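Local coordinates for oligopeptide-binding protein AppA (Bacillus subtilis, PDB 1XOC) that captures oligopeptides, tetra- and pentapeptides among them, for an ABC permease that can replace the Opp system in sporulation and genetic competence, at residues Asp304-Pro314 with Phe485-Met493; Ala290-Val300 with Asp375-Leu384. All coordinates share one frame; numbering follows the deposited sequence. Where two conformers were deposited one is given.

Contact 1 of 2, residues Asp304-Pro314 with Phe485-Met493. With ZN (zinc ion), chain E; ZN (zinc ion), chain I.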
loop_
_atom_site.group_PDB
_atom_site.type_symbol
_atom_site.label_atom_id
_atom_site.label_comp_id
_atom_site.label_asym_id
_atom_site.label_seq_id
_atom_site.Cartn_x
_atom_site.Cartn_y
_atom_site.Cartn_z
ATOM N N ASP A 304 3.694 -7.156 20.178
ATOM C CA ASP A 304 2.886 -7.798 19.146
ATOM C C ASP A 304 3.329 -7.347 17.769
ATOM O O ASP A 304 2.877 -6.328 17.271
ATOM C CB ASP A 304 1.424 -7.449 19.410
ATOM C CG ASP A 304 0.436 -8.330 18.651
ATOM O OD1 ASP A 304 -0.513 -8.836 19.266
ATOM O OD2 ASP A 304 0.514 -8.402 17.415
ATOM N N GLY A 305 4.235 -8.113 17.164
ATOM C CA GLY A 305 4.901 -7.711 15.941
ATOM C C GLY A 305 6.379 -8.047 16.078
ATOM O O GLY A 305 6.885 -8.215 17.161
ATOM N N GLU A 306 7.073 -8.157 14.953
ATOM C CA GLU A 306 8.490 -8.474 14.946
ATOM C C GLU A 306 9.285 -7.380 14.232
ATOM O O GLU A 306 8.823 -6.816 13.245
ATOM C CB GLU A 306 8.713 -9.768 14.173
ATOM C CG GLU A 306 8.093 -10.976 14.812
ATOM C CD GLU A 306 8.581 -11.232 16.214
ATOM O OE1 GLU A 306 9.821 -11.119 16.487
ATOM O OE2 GLU A 306 7.721 -11.612 17.051
ATOM N N VAL A 307 10.505 -7.130 14.712
ATOM C CA VAL A 307 11.365 -6.162 14.065
ATOM C C VAL A 307 11.672 -6.642 12.645
ATOM O O VAL A 307 11.923 -7.830 12.433
ATOM C CB VAL A 307 12.683 -5.944 14.868
ATOM C CG1 VAL A 307 13.654 -5.042 14.121
ATOM C CG2 VAL A 307 12.389 -5.340 16.221
ATOM N N ALA A 308 11.699 -5.701 11.711
ATOM C CA ALA A 308 11.937 -5.941 10.286
ATOM C C ALA A 308 13.378 -5.572 9.906
ATOM O O ALA A 308 13.867 -4.508 10.279
ATOM C CB ALA A 308 10.993 -5.132 9.450
ATOM N N TYR A 309 14.050 -6.460 9.162
ATOM C CA TYR A 309 15.380 -6.178 8.639
ATOM C C TYR A 309 15.467 -6.245 7.110
ATOM O O TYR A 309 16.523 -5.920 6.547
ATOM C CB TYR A 309 16.369 -7.181 9.208
ATOM C CG TYR A 309 16.366 -7.221 10.696
ATOM C CD1 TYR A 309 17.034 -6.244 11.424
ATOM C CD2 TYR A 309 15.677 -8.197 11.391
ATOM C CE1 TYR A 309 17.043 -6.247 12.807
ATOM C CE2 TYR A 309 15.675 -8.205 12.802
ATOM C CZ TYR A 309 16.368 -7.217 13.497
ATOM O OH TYR A 309 16.385 -7.195 14.881
ATOM N N ILE A 310 14.376 -6.679 6.468
ATOM C CA ILE A 310 14.306 -6.926 5.028
ATOM C C ILE A 310 13.082 -6.207 4.440
ATOM O O ILE A 310 12.013 -6.213 5.056
ATOM C CB ILE A 310 14.227 -8.461 4.807
ATOM C CG1 ILE A 310 15.501 -9.097 5.339
ATOM C CG2 ILE A 310 13.998 -8.861 3.360
ATOM C CD1 ILE A 310 15.393 -10.559 5.494
ATOM N N PRO A 311 13.221 -5.598 3.234
ATOM C CA PRO A 311 12.095 -4.908 2.586
ATOM C C PRO A 311 11.100 -5.864 1.917
ATOM O O PRO A 311 10.710 -5.679 0.756
ATOM C CB PRO A 311 12.810 -4.018 1.551
ATOM C CG PRO A 311 13.966 -4.807 1.163
ATOM C CD PRO A 311 14.450 -5.465 2.431
ATOM N N GLU A 312 10.673 -6.879 2.649
ATOM C CA GLU A 312 9.706 -7.845 2.117
ATOM C C GLU A 312 9.016 -8.510 3.292
ATOM O O GLU A 312 9.567 -8.596 4.379
ATOM C CB GLU A 312 10.404 -8.891 1.255
ATOM C CG GLU A 312 9.440 -9.877 0.529
ATOM C CD GLU A 312 8.310 -9.170 -0.247
ATOM O OE1 GLU A 312 7.178 -9.078 0.285
ATOM O OE2 GLU A 312 8.572 -8.711 -1.389
ATOM N N SER A 313 7.788 -8.949 3.080
ATOM C CA SER A 313 7.020 -9.584 4.137
ATOM C C SER A 313 7.417 -11.053 4.260
ATOM O O SER A 313 7.611 -11.741 3.241
ATOM C CB SER A 313 5.550 -9.549 3.770
ATOM O OG SER A 313 4.796 -10.228 4.719
ATOM N N PRO A 314 7.510 -11.567 5.506
ATOM C CA PRO A 314 7.668 -13.023 5.712
ATOM C C PRO A 314 6.621 -13.894 5.027
ATOM O O PRO A 314 6.871 -15.082 4.853
ATOM C CB PRO A 314 7.594 -13.171 7.231
ATOM C CG PRO A 314 8.046 -11.826 7.745
ATOM C CD PRO A 314 7.559 -10.844 6.772
ATOM N N PHE A 485 14.020 0.082 8.714
ATOM C CA PHE A 485 12.918 -0.842 8.743
ATOM C C PHE A 485 12.521 -1.022 10.195
ATOM O O PHE A 485 13.383 -1.217 11.041
ATOM C CB PHE A 485 13.327 -2.165 8.069
ATOM C CG PHE A 485 13.643 -1.998 6.615
ATOM C CD1 PHE A 485 14.964 -1.809 6.195
ATOM C CD2 PHE A 485 12.634 -1.959 5.674
ATOM C CE1 PHE A 485 15.261 -1.596 4.849
ATOM C CE2 PHE A 485 12.921 -1.753 4.344
ATOM C CZ PHE A 485 14.235 -1.578 3.926
ATOM N N LEU A 486 11.224 -0.934 10.508
ATOM C CA LEU A 486 10.779 -0.973 11.900
ATOM C C LEU A 486 10.178 -2.319 12.291
ATOM O O LEU A 486 10.730 -3.001 13.140
ATOM C CB LEU A 486 9.837 0.209 12.222
ATOM C CG LEU A 486 10.431 1.642 12.218
ATOM C CD1 LEU A 486 9.292 2.633 12.424
ATOM C CD2 LEU A 486 11.551 1.832 13.228
ATOM N N TYR A 487 9.053 -2.707 11.702
ATOM C CA TYR A 487 8.434 -3.978 12.047
ATOM C C TYR A 487 7.474 -4.515 10.990
ATOM O O TYR A 487 7.029 -3.796 10.117
ATOM C CB TYR A 487 7.720 -3.912 13.394
ATOM C CG TYR A 487 6.710 -2.806 13.481
ATOM C CD1 TYR A 487 7.102 -1.538 13.816
ATOM C CD2 TYR A 487 5.368 -3.029 13.230
ATOM C CE1 TYR A 487 6.219 -0.523 13.887
ATOM C CE2 TYR A 487 4.457 -1.992 13.310
ATOM C CZ TYR A 487 4.904 -0.741 13.640
ATOM O OH TYR A 487 4.048 0.328 13.736
ATOM N N TYR A 488 7.169 -5.801 11.104
ATOM C CA TYR A 488 6.092 -6.433 10.333
ATOM C C TYR A 488 4.836 -6.501 11.190
ATOM O O TYR A 488 4.820 -7.199 12.206
ATOM C CB TYR A 488 6.506 -7.854 9.933
ATOM C CG TYR A 488 7.802 -7.897 9.166
ATOM C CD1 TYR A 488 7.937 -7.247 7.954
ATOM C CD2 TYR A 488 8.881 -8.642 9.630
ATOM C CE1 TYR A 488 9.140 -7.276 7.246
ATOM C CE2 TYR A 488 10.084 -8.692 8.927
ATOM C CZ TYR A 488 10.205 -8.008 7.738
ATOM O OH TYR A 488 11.410 -8.056 7.057
ATOM N N PRO A 489 3.800 -5.733 10.837
ATOM C CA PRO A 489 2.645 -5.677 11.713
ATOM C C PRO A 489 1.674 -6.815 11.565
ATOM O O PRO A 489 1.607 -7.442 10.496
ATOM C CB PRO A 489 1.934 -4.438 11.231
ATOM C CG PRO A 489 2.274 -4.324 9.830
ATOM C CD PRO A 489 3.650 -4.822 9.691
ATOM N N ASN A 490 0.885 -7.051 12.611
ATOM C CA ASN A 490 -0.228 -8.005 12.540
ATOM C C ASN A 490 -1.546 -7.233 12.461
ATOM O O ASN A 490 -1.679 -6.159 13.035
ATOM C CB ASN A 490 -0.252 -8.869 13.791
ATOM C CG ASN A 490 1.008 -9.696 13.936
ATOM O OD1 ASN A 490 1.345 -10.430 13.003
ATOM N ND2 ASN A 490 1.682 -9.632 15.089
ATOM N N ASN A 491 -2.501 -7.795 11.747
ATOM C CA ASN A 491 -3.858 -7.288 11.745
ATOM C C ASN A 491 -4.681 -7.992 12.824
ATOM O O ASN A 491 -4.543 -9.215 13.035
ATOM C CB ASN A 491 -4.521 -7.548 10.419
ATOM C CG ASN A 491 -3.986 -6.706 9.307
ATOM O OD1 ASN A 491 -3.666 -5.543 9.499
ATOM N ND2 ASN A 491 -3.894 -7.288 8.119
ATOM N N HIS A 492 -5.561 -7.239 13.474
ATOM C CA HIS A 492 -6.504 -7.748 14.462
ATOM C C HIS A 492 -7.893 -7.287 14.065
ATOM O O HIS A 492 -8.346 -6.199 14.471
ATOM C CB HIS A 492 -6.146 -7.225 15.854
ATOM C CG HIS A 492 -4.760 -7.592 16.284
ATOM N ND1 HIS A 492 -3.662 -6.842 15.949
ATOM C CD2 HIS A 492 -4.287 -8.647 16.999
ATOM C CE1 HIS A 492 -2.570 -7.388 16.449
ATOM N NE2 HIS A 492 -2.919 -8.485 17.083
ATOM N N MET A 493 -8.553 -8.080 13.239
ATOM C CA MET A 493 -9.788 -7.640 12.608
ATOM C C MET A 493 -10.998 -8.004 13.457
ATOM O O MET A 493 -11.362 -9.188 13.576
ATOM C CB MET A 493 -9.913 -8.226 11.202
ATOM C CG MET A 493 -8.656 -8.051 10.368
ATOM S SD MET A 493 -8.164 -6.330 10.225
ATOM C CE MET A 493 -9.640 -5.628 9.522
HETATM ZN ZN ZN E . -1.719 -9.831 18.022
HETATM ZN ZN ZN I . 8.874 -11.571 18.753
HETATM O O HOH W 1 1.218 -5.737 15.143
HETATM O O HOH W 2 5.279 -9.664 12.934
HETATM O O HOH W 3 13.578 -9.342 8.804
#
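A short, weakly bonded antiparallel pairing of strand 306-307 with the long strand 483-496 sets Glu-306 opposite Tyr-488 as a hydrogen-bonded pair, Tyr-488 N donating to Glu-306 O over 2.9 Å. Further along, Ala-308 N reaches Leu-486 O at 3.2 Å; the bond is fairly straight at the hydrogen (160°), although the donor stands well above the carbonyl plane. The chain then folds back around the ring of Tyr-488, a worked example of a loop wrapped round one aromatic side chain. Ala-308 CB rests on one face toward the rim, 3.4 Å from Tyr-488 CZ, and Pro-314 CD makes a CH-pi contact over the centre of the other, 3.6 Å from the ring centroid. With Tyr-488 CG anti to the carbonyl carbon (chi1 -56°), the ring runs between these two residues and brings its OH within 2.8 Å of Ile-310 O, to which it donates. A water joins the same hydroxyl to Tyr-309 N. A phenylalanine here would probably stay packed between Ala-308 and Pro-314 but cost Ile-310 O its side-chain donor and that water one of its anchors. Strand 483-496 belongs to a mixed sheet and carries a classic beta bulge, Leu-486 and Tyr-487 both facing Val-267; nearby, Tyr-487 packs on the backbone of the bound peptide. Beside the bulge, Pro-311 N and the Ile-310 carbonyl carbon lie over one face of the Phe-485 ring, and Pro-311 CB touches its CE2. At the other end of the pairing, Asp-304 OD1 and His-492 NE2 bind one zinc ion, each at 2.0 Å. Asn-490 supplies a second shell: its ND2 donates to Asp-304 OD2 at 2.9 Å, meeting the anti side, 30° out of plane, which probably limits the rotation of the carboxylate.

Contact 2 of 2, residues Ala290-Val300 with Asp375-Leu384; sequences ALDRESIVSQV and DIAVVVQEQL. With ZN (zinc ion), chain J.
Ile-296 and Val-379 stand at the middle of an apolar seam between helix 293-300 and helix 375-384, whose axes come within 10.7 Å and run at 140°, nearer antiparallel than parallel. Ile-296 and Val-379 slide past each other in opposite directions, CG1 to CG1 at 3.8 Å; the CG2 branch of Ile-296 meets CG1 of Ile-376, the two side chains crossing at about a right angle, so the beta-branched side chain meets two residues of the opposing helix at once. Val-379 divides its methyls in the same way: with CG1 anti to the backbone N (chi1 172°) and turned to Ile-296, CG2 faces Gln-299 and Val-300. At one end Val-300 CG1 sits 3.7 Å from Asp-375 CB. At the other, Leu-291 CD2 touches Val-380 CG1 and Leu-384 CD2, each at 4.0 Å, and Gln-383 reaches, extended beyond CG, to the backbone of Leu-291 and Asp-292.

Water bridges border this seam. One water joins Ala-290 O and Gln-383 O, and another lies between Gln-299 NE2 and Glu-382 OE1; a third donates to both Val-300 O and Asp-375 OD1, and the latter oxygen also binds a zinc ion at 2.2 Å. Within 290-300 itself, Asp-292 is the N-cap of helix 293-300, its OD2 accepting from Ser-295 N at 3.1 Å from above the carboxylate plane.

Around the pair, Leu-384 packs on Leu-287 of helix 281-289, Leu-291 and Ile-376 rest on strand 483-496, and Val-297, on the side turned from helix 375-384, lies against Val-307 of strand 306-307.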
loop_
_atom_site.group_PDB
_atom_site.type_symbol
_atom_site.label_atom_id
_atom_site.label_comp_id
_atom_site.label_asym_id
_atom_site.label_seq_id
_atom_site.Cartn_x
_atom_site.Cartn_y
_atom_site.Cartn_z
ATOM N N ALA A 290 21.157 3.828 16.187
ATOM C CA ALA A 290 20.784 4.619 17.369
ATOM C C ALA A 290 19.399 4.273 17.912
ATOM O O ALA A 290 19.035 4.733 18.997
ATOM C CB ALA A 290 20.815 6.091 17.033
ATOM N N LEU A 291 18.625 3.511 17.146
ATOM C CA LEU A 291 17.244 3.218 17.507
ATOM C C LEU A 291 17.076 1.810 18.061
ATOM O O LEU A 291 17.443 0.815 17.428
ATOM C CB LEU A 291 16.313 3.453 16.330
ATOM C CG LEU A 291 16.269 4.885 15.794
ATOM C CD1 LEU A 291 15.557 4.966 14.452
ATOM C CD2 LEU A 291 15.651 5.840 16.840
ATOM N N ASP A 292 16.497 1.744 19.253
ATOM C CA ASP A 292 16.266 0.495 19.946
ATOM C C ASP A 292 14.956 -0.080 19.427
ATOM O O ASP A 292 13.899 0.056 20.053
ATOM C CB ASP A 292 16.212 0.730 21.456
ATOM C CG ASP A 292 16.194 -0.566 22.255
ATOM O OD1 ASP A 292 16.411 -0.490 23.488
ATOM O OD2 ASP A 292 15.947 -1.646 21.652
ATOM N N ARG A 293 15.022 -0.706 18.262
ATOM C CA ARG A 293 13.810 -1.180 17.594
ATOM C C ARG A 293 13.080 -2.292 18.369
ATOM O O ARG A 293 11.859 -2.389 18.334
ATOM C CB ARG A 293 14.121 -1.585 16.149
ATOM C CG ARG A 293 14.378 -0.384 15.233
ATOM C CD ARG A 293 14.727 -0.794 13.836
ATOM N NE ARG A 293 16.041 -1.384 13.837
ATOM C CZ ARG A 293 16.484 -2.285 12.967
ATOM N NH1 ARG A 293 15.726 -2.757 11.979
ATOM N NH2 ARG A 293 17.721 -2.720 13.109
ATOM N N GLU A 294 13.816 -3.105 19.119
ATOM C CA GLU A 294 13.167 -4.122 19.956
ATOM C C GLU A 294 12.350 -3.461 21.068
ATOM O O GLU A 294 11.228 -3.874 21.371
ATOM C CB GLU A 294 14.205 -5.090 20.517
ATOM C CG GLU A 294 15.087 -5.696 19.430
ATOM C CD GLU A 294 15.008 -7.191 19.408
ATOM O OE1 GLU A 294 15.896 -7.838 20.012
ATOM O OE2 GLU A 294 14.028 -7.708 18.809
ATOM N N SER A 295 12.911 -2.418 21.679
ATOM C CA SER A 295 12.185 -1.671 22.698
ATOM C C SER A 295 10.953 -0.975 22.111
ATOM O O SER A 295 9.912 -0.896 22.754
ATOM C CB SER A 295 13.117 -0.657 23.361
ATOM O OG SER A 295 12.408 0.181 24.259
ATOM N N ILE A 296 11.074 -0.460 20.889
ATOM C CA ILE A 296 9.923 0.140 20.198
ATOM C C ILE A 296 8.775 -0.863 20.108
ATOM O O ILE A 296 7.646 -0.560 20.487
ATOM C CB ILE A 296 10.311 0.687 18.793
ATOM C CG1 ILE A 296 11.060 2.013 18.975
ATOM C CG2 ILE A 296 9.069 0.837 17.890
ATOM C CD1 ILE A 296 11.719 2.537 17.735
ATOM N N VAL A 297 9.060 -2.052 19.613
ATOM C CA VAL A 297 8.055 -3.103 19.513
ATOM C C VAL A 297 7.495 -3.482 20.891
ATOM O O VAL A 297 6.285 -3.631 21.046
ATOM C CB VAL A 297 8.624 -4.324 18.774
ATOM C CG1 VAL A 297 7.669 -5.529 18.829
ATOM C CG2 VAL A 297 8.905 -3.957 17.322
ATOM N N SER A 298 8.362 -3.634 21.893
ATOM C CA SER A 298 7.913 -3.984 23.245
ATOM C C SER A 298 7.033 -2.906 23.850
ATOM O O SER A 298 6.013 -3.190 24.477
ATOM C CB SER A 298 9.106 -4.186 24.162
ATOM O OG SER A 298 9.840 -5.284 23.711
ATOM N N GLN A 299 7.436 -1.663 23.641
ATOM C CA GLN A 299 6.850 -0.502 24.285
ATOM C C GLN A 299 5.563 -0.159 23.561
ATOM O O GLN A 299 4.484 -0.239 24.141
ATOM C CB GLN A 299 7.876 0.648 24.219
ATOM C CG GLN A 299 7.600 1.908 25.005
ATOM C CD GLN A 299 8.773 2.895 24.925
ATOM O OE1 GLN A 299 9.886 2.550 24.490
ATOM N NE2 GLN A 299 8.528 4.118 25.343
ATOM N N VAL A 300 5.666 0.126 22.274
ATOM C CA VAL A 300 4.570 0.675 21.517
ATOM C C VAL A 300 3.543 -0.366 21.025
ATOM O O VAL A 300 2.354 -0.048 20.918
ATOM C CB VAL A 300 5.095 1.507 20.341
ATOM C CG1 VAL A 300 3.978 2.193 19.667
ATOM C CG2 VAL A 300 6.113 2.543 20.838
ATOM N N ASP A 375 3.214 7.491 18.555
ATOM C CA ASP A 375 4.104 7.053 19.627
ATOM C C ASP A 375 5.528 6.738 19.142
ATOM O O ASP A 375 6.521 7.104 19.783
ATOM C CB ASP A 375 3.550 5.801 20.311
ATOM C CG ASP A 375 2.279 6.064 21.090
ATOM O OD1 ASP A 375 1.613 5.109 21.529
ATOM O OD2 ASP A 375 1.926 7.246 21.286
ATOM N N ILE A 376 5.641 6.025 18.042
ATOM C CA ILE A 376 6.966 5.756 17.507
ATOM C C ILE A 376 7.712 7.037 17.228
ATOM O O ILE A 376 8.914 7.115 17.485
ATOM C CB ILE A 376 6.881 4.935 16.235
ATOM C CG1 ILE A 376 6.413 3.528 16.560
ATOM C CG2 ILE A 376 8.256 4.889 15.524
ATOM C CD1 ILE A 376 6.106 2.705 15.341
ATOM N N ALA A 377 7.021 8.046 16.693
ATOM C CA ALA A 377 7.677 9.324 16.383
ATOM C C ALA A 377 8.257 10.013 17.617
ATOM O O ALA A 377 9.359 10.599 17.604
ATOM C CB ALA A 377 6.754 10.242 15.643
ATOM N N VAL A 378 7.525 9.916 18.712
ATOM C CA VAL A 378 7.974 10.484 19.994
ATOM C C VAL A 378 9.159 9.669 20.537
ATOM O O VAL A 378 10.139 10.217 21.010
ATOM C CB VAL A 378 6.819 10.521 20.998
ATOM C CG1 VAL A 378 7.301 10.963 22.328
ATOM C CG2 VAL A 378 5.693 11.444 20.461
ATOM N N VAL A 379 9.114 8.353 20.389
ATOM C CA VAL A 379 10.214 7.513 20.855
ATOM C C VAL A 379 11.500 7.763 20.043
ATOM O O VAL A 379 12.596 7.846 20.600
ATOM C CB VAL A 379 9.829 6.015 20.816
ATOM C CG1 VAL A 379 11.051 5.149 21.112
ATOM C CG2 VAL A 379 8.722 5.687 21.824
ATOM N N VAL A 380 11.360 7.897 18.737
ATOM C CA VAL A 380 12.483 8.267 17.881
ATOM C C VAL A 380 13.048 9.630 18.298
ATOM O O VAL A 380 14.271 9.815 18.398
ATOM C CB VAL A 380 12.088 8.249 16.383
ATOM C CG1 VAL A 380 13.225 8.784 15.515
ATOM C CG2 VAL A 380 11.694 6.830 15.951
ATOM N N GLN A 381 12.182 10.606 18.552
ATOM C CA GLN A 381 12.664 11.913 19.038
ATOM C C GLN A 381 13.485 11.775 20.289
ATOM O O GLN A 381 14.516 12.431 20.433
ATOM C CB GLN A 381 11.480 12.827 19.283
ATOM C CG GLN A 381 11.754 14.136 19.918
ATOM C CD GLN A 381 10.454 14.825 20.195
ATOM O OE1 GLN A 381 9.659 14.370 21.031
ATOM N NE2 GLN A 381 10.206 15.929 19.478
ATOM N N GLU A 382 13.028 10.944 21.219
ATOM C CA GLU A 382 13.733 10.793 22.490
ATOM C C GLU A 382 15.061 10.051 22.320
ATOM O O GLU A 382 16.072 10.470 22.884
ATOM C CB GLU A 382 12.827 10.137 23.552
ATOM C CG GLU A 382 11.681 11.087 23.983
ATOM C CD GLU A 382 10.551 10.449 24.845
ATOM O OE1 GLU A 382 10.509 9.193 24.973
ATOM O OE2 GLU A 382 9.688 11.214 25.378
ATOM N N GLN A 383 15.051 8.957 21.556
ATOM C CA GLN A 383 16.254 8.148 21.345
ATOM C C GLN A 383 17.330 8.895 20.555
ATOM O O GLN A 383 18.514 8.804 20.884
ATOM C CB GLN A 383 15.919 6.777 20.713
ATOM C CG GLN A 383 15.141 5.859 21.677
ATOM C CD GLN A 383 14.802 4.495 21.117
ATOM O OE1 GLN A 383 14.074 3.691 21.740
ATOM N NE2 GLN A 383 15.271 4.230 19.946
ATOM N N LEU A 384 16.939 9.653 19.535
ATOM C CA LEU A 384 17.921 10.418 18.771
ATOM C C LEU A 384 18.446 11.633 19.528
ATOM O O LEU A 384 19.584 12.070 19.288
ATOM C CB LEU A 384 17.354 10.821 17.407
ATOM C CG LEU A 384 17.046 9.642 16.475
ATOM C CD1 LEU A 384 16.553 10.132 15.132
ATOM C CD2 LEU A 384 18.266 8.747 16.275
HETATM ZN ZN ZN J . -0.109 6.029 22.613
HETATM O O HOH W 4 20.031 6.623 20.770
HETATM O O HOH W 5 9.277 6.550 25.875
HETATM O O HOH W 6 0.698 2.511 20.919
#

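Strand 483-496 is common ground: contact 1 is built on it, and both segments of contact 2 lie against it. Helix 293-300 is followed in the chain by strand 306-307, so the two contacts are neighbours in sequence as well as in space, their centres about 15 Å apart. Arg-293 ties them together, its NH1 probably hydrogen-bonded to Phe-485 O at 3.0 Å. Both contacts are mainly buried, but contact 1 has its centre nearer that of the chain, about 14 Å from it against about 23 Å. The chemistry of contact 1 is that of strand pairing, a gripped aromatic ring and a shared metal; contact 2 relies on interleaved aliphatic branches with waters at its margins.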